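Local atomic coordinates of putative lipoprotein YerB (Bacillus subtilis, PDB entry 2PSB), a protein that is a putative membrane lipoprotein of unknown function that interacts with PcrA, an interaction not essential for viability or for repair of UV-induced lesions. Residues V33-N38 / I99-G104; Q63-L68 / V186-N191. All coordinates share one frame; numbering follows the deposited sequence.

Interaction 1: residues V33-N38 / I99-G104; sequences VAVVVN and IFVHHG
Ala34 joins strand 33-37 to strand 99-102 through both of its backbone polar atoms: its N donates to Ile99 O (2.9 Å) and its O accepts from Val101 N in a nearly straight bond (173° at the hydrogen). Val36 N continues the ladder to Val101 O at 3.0 Å. One residue thus bonds to two that flank its partner Phe100, the pattern of a parallel beta pair. A CA-H...O contact from Val35 CA to Val101 O adds a weaker link.

The apolar side chains divide between the two faces. On one, Val33 CG1 meets Val101 CG2 at 4.0 Å, while Val35 runs alongside Val101, with Val35 CG2 4.1 Å from Val101 CB; branched valines suit extended backbone and fill this buried layer. On the other, Phe100 has CG anti to its backbone N (chi1 -167°), and the ring reaches obliquely to Val36, whose CG2 lies 3.7 Å from Phe100 CZ. Small Ala34 sits on this same face, its short side chain fitting against Ser93 and Leu68.

Phe100 packs further on Phe89, Val90 and Ser93 of helix 87-94. Strand 65-71 flanks strand 33-37 antiparallel, and strand 120-122 runs parallel to strand 99-102 on its other edge.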
ATOM      1  N   VAL A  33      -1.462 -11.096  -0.812  1.00 27.88           N
ATOM      2  CA  VAL A  33      -2.828 -10.636  -0.576  1.00 27.26           C
ATOM      3  C   VAL A  33      -2.738  -9.106  -0.489  1.00 26.74           C
ATOM      4  O   VAL A  33      -2.045  -8.566   0.375  1.00 27.14           O
ATOM      5  CB  VAL A  33      -3.407 -11.218   0.752  1.00 26.25           C
ATOM      6  CG1 VAL A  33      -4.796 -10.642   1.027  1.00 25.40           C
ATOM      7  CG2 VAL A  33      -3.509 -12.746   0.651  1.00 27.71           C
ATOM      8  N   ALA A  34      -3.415  -8.425  -1.411  1.00 27.02           N
ATOM      9  CA  ALA A  34      -3.434  -6.959  -1.474  1.00 26.23           C
ATOM     10  C   ALA A  34      -4.788  -6.424  -1.009  1.00 27.25           C
ATOM     11  O   ALA A  34      -5.801  -6.627  -1.670  1.00 27.58           O
ATOM     12  CB  ALA A  34      -3.159  -6.484  -2.907  1.00 23.25           C
ATOM     13  N   VAL A  35      -4.795  -5.722   0.118  1.00 27.16           N
ATOM     14  CA  VAL A  35      -6.030  -5.184   0.669  1.00 24.20           C
ATOM     15  C   VAL A  35      -6.143  -3.664   0.540  1.00 27.30           C
ATOM     16  O   VAL A  35      -5.213  -2.920   0.872  1.00 29.27           O
ATOM     17  CB  VAL A  35      -6.170  -5.539   2.172  1.00 21.69           C
ATOM     18  CG1 VAL A  35      -7.552  -5.178   2.658  1.00 20.71           C
ATOM     19  CG2 VAL A  35      -5.859  -7.005   2.414  1.00 15.11           C
ATOM     20  N   VAL A  36      -7.288  -3.202   0.051  1.00 28.45           N
ATOM     21  CA  VAL A  36      -7.521  -1.763  -0.055  1.00 29.45           C
ATOM     22  C   VAL A  36      -7.927  -1.311   1.339  1.00 29.11           C
ATOM     23  O   VAL A  36      -8.966  -1.717   1.849  1.00 29.56           O
ATOM     24  CB  VAL A  36      -8.654  -1.430  -1.005  1.00 29.16           C
ATOM     25  CG1 VAL A  36      -9.043   0.038  -0.839  1.00 32.76           C
ATOM     26  CG2 VAL A  36      -8.218  -1.711  -2.435  1.00 29.25           C
ATOM     27  N   VAL A  37      -7.100  -0.474   1.954  1.00 29.77           N
ATOM     28  CA  VAL A  37      -7.370  -0.020   3.310  1.00 28.45           C
ATOM     29  C   VAL A  37      -7.735   1.462   3.439  1.00 28.12           C
ATOM     30  O   VAL A  37      -7.023   2.356   2.962  1.00 28.22           O
ATOM     31  CB  VAL A  37      -6.172  -0.348   4.234  1.00 28.65           C
ATOM     32  CG1 VAL A  37      -6.434   0.161   5.646  1.00 29.35           C
ATOM     33  CG2 VAL A  37      -5.932  -1.850   4.255  1.00 28.25           C
ATOM     34  N   ASN A  38      -8.869   1.676   4.097  1.00 28.00           N
ATOM     35  CA  ASN A  38      -9.456   2.983   4.385  1.00 26.67           C
ATOM     36  C   ASN A  38      -8.438   3.896   5.095  1.00 27.54           C
ATOM     37  O   ASN A  38      -7.861   3.512   6.113  1.00 25.01           O
ATOM     38  CB  ASN A  38     -10.673   2.752   5.294  1.00 25.96           C
ATOM     39  CG  ASN A  38     -11.670   3.908   5.301  1.00 28.15           C
ATOM     40  OD1 ASN A  38     -12.807   3.737   5.757  1.00 28.74           O
ATOM     41  ND2 ASN A  38     -11.268   5.066   4.809  1.00 26.69           N
ATOM     42  N   ILE A  99      -4.221 -11.587  -4.567  1.00 31.31           N
ATOM     43  CA  ILE A  99      -5.648 -11.736  -4.364  1.00 30.45           C
ATOM     44  C   ILE A  99      -6.039 -10.324  -3.925  1.00 29.50           C
ATOM     45  O   ILE A  99      -5.513  -9.803  -2.937  1.00 26.22           O
ATOM     46  CB  ILE A  99      -5.936 -12.746  -3.241  1.00 30.99           C
ATOM     47  CG1 ILE A  99      -5.656 -14.161  -3.752  1.00 34.03           C
ATOM     48  CG2 ILE A  99      -7.369 -12.596  -2.737  1.00 33.94           C
ATOM     49  CD1 ILE A  99      -5.560 -15.210  -2.654  1.00 35.75           C
ATOM     50  N   PHE A 100      -6.943  -9.711  -4.687  1.00 28.90           N
ATOM     51  CA  PHE A 100      -7.398  -8.348  -4.452  1.00 28.65           C
ATOM     52  C   PHE A 100      -8.603  -8.262  -3.523  1.00 29.37           C
ATOM     53  O   PHE A 100      -9.710  -8.652  -3.885  1.00 28.09           O
ATOM     54  CB  PHE A 100      -7.737  -7.708  -5.794  1.00 28.92           C
ATOM     55  CG  PHE A 100      -7.919  -6.224  -5.733  1.00 30.74           C
ATOM     56  CD1 PHE A 100      -6.842  -5.389  -5.420  1.00 28.11           C
ATOM     57  CD2 PHE A 100      -9.149  -5.651  -6.029  1.00 30.08           C
ATOM     58  CE1 PHE A 100      -6.988  -3.997  -5.406  1.00 26.59           C
ATOM     59  CE2 PHE A 100      -9.307  -4.248  -6.020  1.00 29.94           C
ATOM     60  CZ  PHE A 100      -8.222  -3.424  -5.708  1.00 27.20           C
ATOM     61  N   VAL A 101      -8.384  -7.735  -2.324  1.00 27.13           N
ATOM     62  CA  VAL A 101      -9.458  -7.608  -1.358  1.00 28.53           C
ATOM     63  C   VAL A 101      -9.884  -6.149  -1.262  1.00 30.93           C
ATOM     64  O   VAL A 101      -9.038  -5.251  -1.194  1.00 30.76           O
ATOM     65  CB  VAL A 101      -9.015  -8.118   0.017  1.00 26.81           C
ATOM     66  CG1 VAL A 101     -10.197  -8.096   0.993  1.00 23.34           C
ATOM     67  CG2 VAL A 101      -8.467  -9.522  -0.124  1.00 23.83           C
ATOM     68  N   HIS A 102     -11.194  -5.919  -1.276  1.00 31.69           N
ATOM     69  CA  HIS A 102     -11.726  -4.566  -1.210  1.00 34.70           C
ATOM     70  C   HIS A 102     -13.172  -4.540  -0.744  1.00 35.99           C
ATOM     71  O   HIS A 102     -13.693  -5.528  -0.225  1.00 36.47           O
ATOM     72  CB  HIS A 102     -11.640  -3.901  -2.584  1.00 36.77           C
ATOM     73  CG  HIS A 102     -12.439  -4.601  -3.637  1.00 37.43           C
ATOM     74  ND1 HIS A 102     -12.209  -5.912  -3.993  1.00 37.07           N
ATOM     75  CD2 HIS A 102     -13.472  -4.179  -4.400  1.00 39.55           C
ATOM     76  CE1 HIS A 102     -13.067  -6.268  -4.933  1.00 39.08           C
ATOM     77  NE2 HIS A 102     -13.845  -5.235  -5.198  1.00 40.48           N
ATOM     78  N   HIS A 103     -13.821  -3.398  -0.935  1.00 37.12           N
ATOM     79  CA  HIS A 103     -15.209  -3.250  -0.540  1.00 37.88           C
ATOM     80  C   HIS A 103     -15.815  -2.072  -1.283  1.00 39.93           C
ATOM     81  O   HIS A 103     -15.690  -0.914  -0.862  1.00 36.89           O
ATOM     82  CB  HIS A 103     -15.314  -3.039   0.968  1.00 37.63           C
ATOM     83  CG  HIS A 103     -16.678  -3.324   1.519  1.00 38.92           C
ATOM     84  ND1 HIS A 103     -16.921  -3.470   2.866  1.00 37.56           N
ATOM     85  CD2 HIS A 103     -17.868  -3.520   0.899  1.00 39.31           C
ATOM     86  CE1 HIS A 103     -18.198  -3.749   3.054  1.00 39.77           C
ATOM     87  NE2 HIS A 103     -18.795  -3.786   1.876  1.00 39.54           N
ATOM     88  N   GLY A 104     -16.483  -2.386  -2.388  1.00 41.67           N
ATOM     89  CA  GLY A 104     -17.081  -1.360  -3.215  1.00 43.00           C
ATOM     90  C   GLY A 104     -16.074  -1.053  -4.300  1.00 45.14           C
ATOM     91  O   GLY A 104     -14.977  -1.617  -4.307  1.00 45.41           O
TER

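Interaction 2: residues Q63-L68 / V186-N191; sequences QITRFL and VDYGTN
Thr65 lays its methyl over the ring of Tyr188: CG2 stands 3.5 Å from the ring centroid and only 10° off the ring normal, a CH-pi contact over the centre of the face. Of the six ring carbons, Tyr188 CD1 lies nearest to Thr65 CG2, at 3.6 Å, and the two side chains cross at about a right angle. Threonine suits the place because its two branches do different work. With OG1 set between the backbone N and the carbonyl carbon (chi1 58°), CG2 falls anti to the carbonyl carbon and meets the ring, while the hydroxyl hydrogen-bonds to Asn39 and Glu57. Tyrosine likewise offers a broad apolar face together with a polar tip, and its OH hydrogen-bonds to Ile297 O and Asn296 OD1.

The contact joins the two sequence-family regions of DUF3048: Thr65 begins strand 65-71 of the N-terminal region, whereas Tyr188 follows directly on strand 183-187 of the C-terminal one. Between these two segments no backbone hydrogen bond is clear, and the contact is made mainly by side chains; the regions are also joined where strand 54-59 pairs in parallel with strand 293-298. Glu57 and Leu59 of strand 54-59 also touch the tyrosine.

Nearer the surface, Gln63 brings its aliphatic part against the backbone of the loop after strand 183-187. Gln63 CG rests 3.6 Å from Gly189 CA, whereas the position of the glutamine's terminal amide is doubtful.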
ATOM      1  N   GLN A  63      -9.750  14.812  -1.308  1.00 49.84           N
ATOM      2  CA  GLN A  63      -8.396  15.061  -0.839  1.00 47.29           C
ATOM      3  C   GLN A  63      -7.982  14.006   0.179  1.00 45.42           C
ATOM      4  O   GLN A  63      -7.028  14.197   0.929  1.00 46.31           O
ATOM      5  CB  GLN A  63      -8.282  16.459  -0.216  1.00 48.53           C
ATOM      6  CG  GLN A  63      -6.911  17.093  -0.410  1.00 48.94           C
ATOM      7  CD  GLN A  63      -6.587  17.350  -1.877  1.00 50.20           C
ATOM      8  OE1 GLN A  63      -5.425  17.351  -2.275  1.00 50.68           O
ATOM      9  NE2 GLN A  63      -7.619  17.575  -2.686  1.00 49.63           N
ATOM     10  N   ILE A  64      -8.709  12.894   0.207  1.00 42.22           N
ATOM     11  CA  ILE A  64      -8.401  11.815   1.133  1.00 39.33           C
ATOM     12  C   ILE A  64      -7.629  10.725   0.395  1.00 37.50           C
ATOM     13  O   ILE A  64      -7.946  10.392  -0.753  1.00 35.91           O
ATOM     14  CB  ILE A  64      -9.692  11.215   1.741  1.00 41.38           C
ATOM     15  CG1 ILE A  64     -10.367  12.249   2.653  1.00 41.93           C
ATOM     16  CG2 ILE A  64      -9.376   9.933   2.530  1.00 36.91           C
ATOM     17  CD1 ILE A  64      -9.644  12.502   3.976  1.00 42.16           C
ATOM     18  N   THR A  65      -6.608  10.186   1.056  1.00 34.79           N
ATOM     19  CA  THR A  65      -5.796   9.131   0.467  1.00 33.20           C
ATOM     20  C   THR A  65      -6.267   7.772   0.955  1.00 33.96           C
ATOM     21  O   THR A  65      -6.994   7.664   1.941  1.00 33.15           O
ATOM     22  CB  THR A  65      -4.318   9.263   0.838  1.00 30.73           C
ATOM     23  OG1 THR A  65      -4.189   9.239   2.256  1.00 25.64           O
ATOM     24  CG2 THR A  65      -3.733  10.543   0.292  1.00 32.44           C
ATOM     25  N   ARG A  66      -5.825   6.735   0.261  1.00 32.41           N
ATOM     26  CA  ARG A  66      -6.207   5.376   0.599  1.00 31.39           C
ATOM     27  C   ARG A  66      -5.002   4.478   0.390  1.00 28.79           C
ATOM     28  O   ARG A  66      -4.150   4.763  -0.448  1.00 26.79           O
ATOM     29  CB  ARG A  66      -7.377   4.935  -0.288  1.00 29.65           C
ATOM     30  CG  ARG A  66      -7.890   3.541  -0.007  1.00 27.49           C
ATOM     31  CD  ARG A  66      -9.402   3.551   0.043  1.00 28.53           C
ATOM     32  NE  ARG A  66      -9.964   4.117  -1.172  1.00 28.84           N
ATOM     33  CZ  ARG A  66     -11.135   4.748  -1.232  1.00 31.27           C
ATOM     34  NH1 ARG A  66     -11.570   5.227  -2.391  1.00 31.49           N
ATOM     35  NH2 ARG A  66     -11.860   4.922  -0.139  1.00 33.57           N
ATOM     36  N   PHE A  67      -4.958   3.384   1.137  1.00 28.48           N
ATOM     37  CA  PHE A  67      -3.849   2.436   1.082  1.00 28.11           C
ATOM     38  C   PHE A  67      -4.150   1.126   0.361  1.00 26.34           C
ATOM     39  O   PHE A  67      -5.304   0.687   0.261  1.00 27.77           O
ATOM     40  CB  PHE A  67      -3.431   2.026   2.499  1.00 30.83           C
ATOM     41  CG  PHE A  67      -3.107   3.170   3.421  1.00 30.42           C
ATOM     42  CD1 PHE A  67      -3.232   3.005   4.799  1.00 30.01           C
ATOM     43  CD2 PHE A  67      -2.679   4.393   2.930  1.00 31.65           C
ATOM     44  CE1 PHE A  67      -2.939   4.045   5.681  1.00 31.11           C
ATOM     45  CE2 PHE A  67      -2.386   5.443   3.796  1.00 33.26           C
ATOM     46  CZ  PHE A  67      -2.516   5.270   5.177  1.00 33.59           C
ATOM     47  N   LEU A  68      -3.079   0.509  -0.124  1.00 24.72           N
ATOM     48  CA  LEU A  68      -3.128  -0.822  -0.714  1.00 21.24           C
ATOM     49  C   LEU A  68      -2.024  -1.460   0.124  1.00 21.29           C
ATOM     50  O   LEU A  68      -0.861  -1.090  -0.004  1.00 20.59           O
ATOM     51  CB  LEU A  68      -2.732  -0.857  -2.190  1.00 19.23           C
ATOM     52  CG  LEU A  68      -2.792  -2.293  -2.750  1.00 16.38           C
ATOM     53  CD1 LEU A  68      -4.258  -2.796  -2.772  1.00 15.59           C
ATOM     54  CD2 LEU A  68      -2.197  -2.343  -4.137  1.00 13.36           C
ATOM     55  N   VAL A 186       4.895  14.834   3.506  1.00 44.59           N
ATOM     56  CA  VAL A 186       4.120  14.813   2.272  1.00 43.17           C
ATOM     57  C   VAL A 186       2.785  15.481   2.555  1.00 42.85           C
ATOM     58  O   VAL A 186       2.045  15.062   3.444  1.00 42.19           O
ATOM     59  CB  VAL A 186       3.862  13.362   1.789  1.00 42.89           C
ATOM     60  CG1 VAL A 186       3.167  13.369   0.431  1.00 42.27           C
ATOM     61  CG2 VAL A 186       5.178  12.595   1.723  1.00 40.72           C
ATOM     62  N   ASP A 187       2.487  16.533   1.808  1.00 42.63           N
ATOM     63  CA  ASP A 187       1.231  17.236   1.999  1.00 43.90           C
ATOM     64  C   ASP A 187       0.272  16.960   0.853  1.00 43.99           C
ATOM     65  O   ASP A 187       0.546  17.303  -0.294  1.00 41.97           O
ATOM     66  CB  ASP A 187       1.473  18.739   2.122  1.00 45.74           C
ATOM     67  CG  ASP A 187       0.192  19.531   2.074  1.00 46.74           C
ATOM     68  OD1 ASP A 187      -0.740  19.215   2.846  1.00 50.08           O
ATOM     69  OD2 ASP A 187       0.117  20.472   1.261  1.00 47.90           O
ATOM     70  N   TYR A 188      -0.850  16.325   1.175  1.00 43.65           N
ATOM     71  CA  TYR A 188      -1.866  16.006   0.179  1.00 43.98           C
ATOM     72  C   TYR A 188      -3.000  17.015   0.242  1.00 44.79           C
ATOM     73  O   TYR A 188      -3.703  17.217  -0.739  1.00 46.47           O
ATOM     74  CB  TYR A 188      -2.444  14.607   0.416  1.00 40.90           C
ATOM     75  CG  TYR A 188      -1.566  13.464  -0.025  1.00 36.46           C
ATOM     76  CD1 TYR A 188      -0.913  12.654   0.906  1.00 34.03           C
ATOM     77  CD2 TYR A 188      -1.418  13.165  -1.377  1.00 33.31           C
ATOM     78  CE1 TYR A 188      -0.147  11.558   0.492  1.00 32.09           C
ATOM     79  CE2 TYR A 188      -0.654  12.084  -1.800  1.00 29.44           C
ATOM     80  CZ  TYR A 188      -0.026  11.282  -0.868  1.00 30.33           C
ATOM     81  OH  TYR A 188       0.677  10.187  -1.312  1.00 28.86           O
ATOM     82  N   GLY A 189      -3.179  17.639   1.400  1.00 47.63           N
ATOM     83  CA  GLY A 189      -4.247  18.610   1.567  1.00 50.95           C
ATOM     84  C   GLY A 189      -4.189  19.789   0.614  1.00 53.29           C
ATOM     85  O   GLY A 189      -3.197  19.988  -0.085  1.00 52.79           O
ATOM     86  N   THR A 190      -5.266  20.569   0.582  1.00 56.60           N
ATOM     87  CA  THR A 190      -5.343  21.748  -0.278  1.00 59.90           C
ATOM     88  C   THR A 190      -5.665  23.008   0.534  1.00 61.48           C
ATOM     89  O   THR A 190      -5.502  23.033   1.755  1.00 62.13           O
ATOM     90  CB  THR A 190      -6.424  21.581  -1.372  1.00 60.13           C
ATOM     91  OG1 THR A 190      -6.335  22.672  -2.298  1.00 60.56           O
ATOM     92  CG2 THR A 190      -7.815  21.574  -0.756  1.00 59.29           C
ATOM     93  N   ASN A 191      -6.130  24.044  -0.156  1.00 63.16           N
ATOM     94  CA  ASN A 191      -6.475  25.320   0.458  1.00 64.44           C
ATOM     95  C   ASN A 191      -7.216  25.266   1.792  1.00 64.94           C
ATOM     96  O   ASN A 191      -6.846  25.966   2.735  1.00 65.41           O
ATOM     97  CB  ASN A 191      -7.281  26.160  -0.535  1.00 65.90           C
ATOM     98  CG  ASN A 191      -6.404  26.835  -1.570  1.00 67.17           C
ATOM     99  OD1 ASN A 191      -5.727  26.176  -2.368  1.00 65.67           O
ATOM    100  ND2 ASN A 191      -6.406  28.161  -1.558  1.00 67.83           N
TER

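Overall arrangement
Interactions 1 and 2 have centres about 19 Å apart and meet through adjacent antiparallel strands, 33-37 and 65-71, with a probable hydrogen bond from Val37 N to Phe67 O (2.7 Å) and packing of Val36 CG1 against Arg66 CD. Along the chain the segments alternate: 33-38, 63-68, 99-104, then 186-191. Interaction 1 is buried and lies wholly within the N-terminal family region, pairing neighbouring strands. Interaction 2 is partly buried and packs the end of strand 183-187, which belongs to a separate antiparallel sheet, onto strand 65-71, the neighbour of strand 33-37 in interaction 1. The C-terminal family region of this putative lipoprotein thus rests against strands of the N-terminal one.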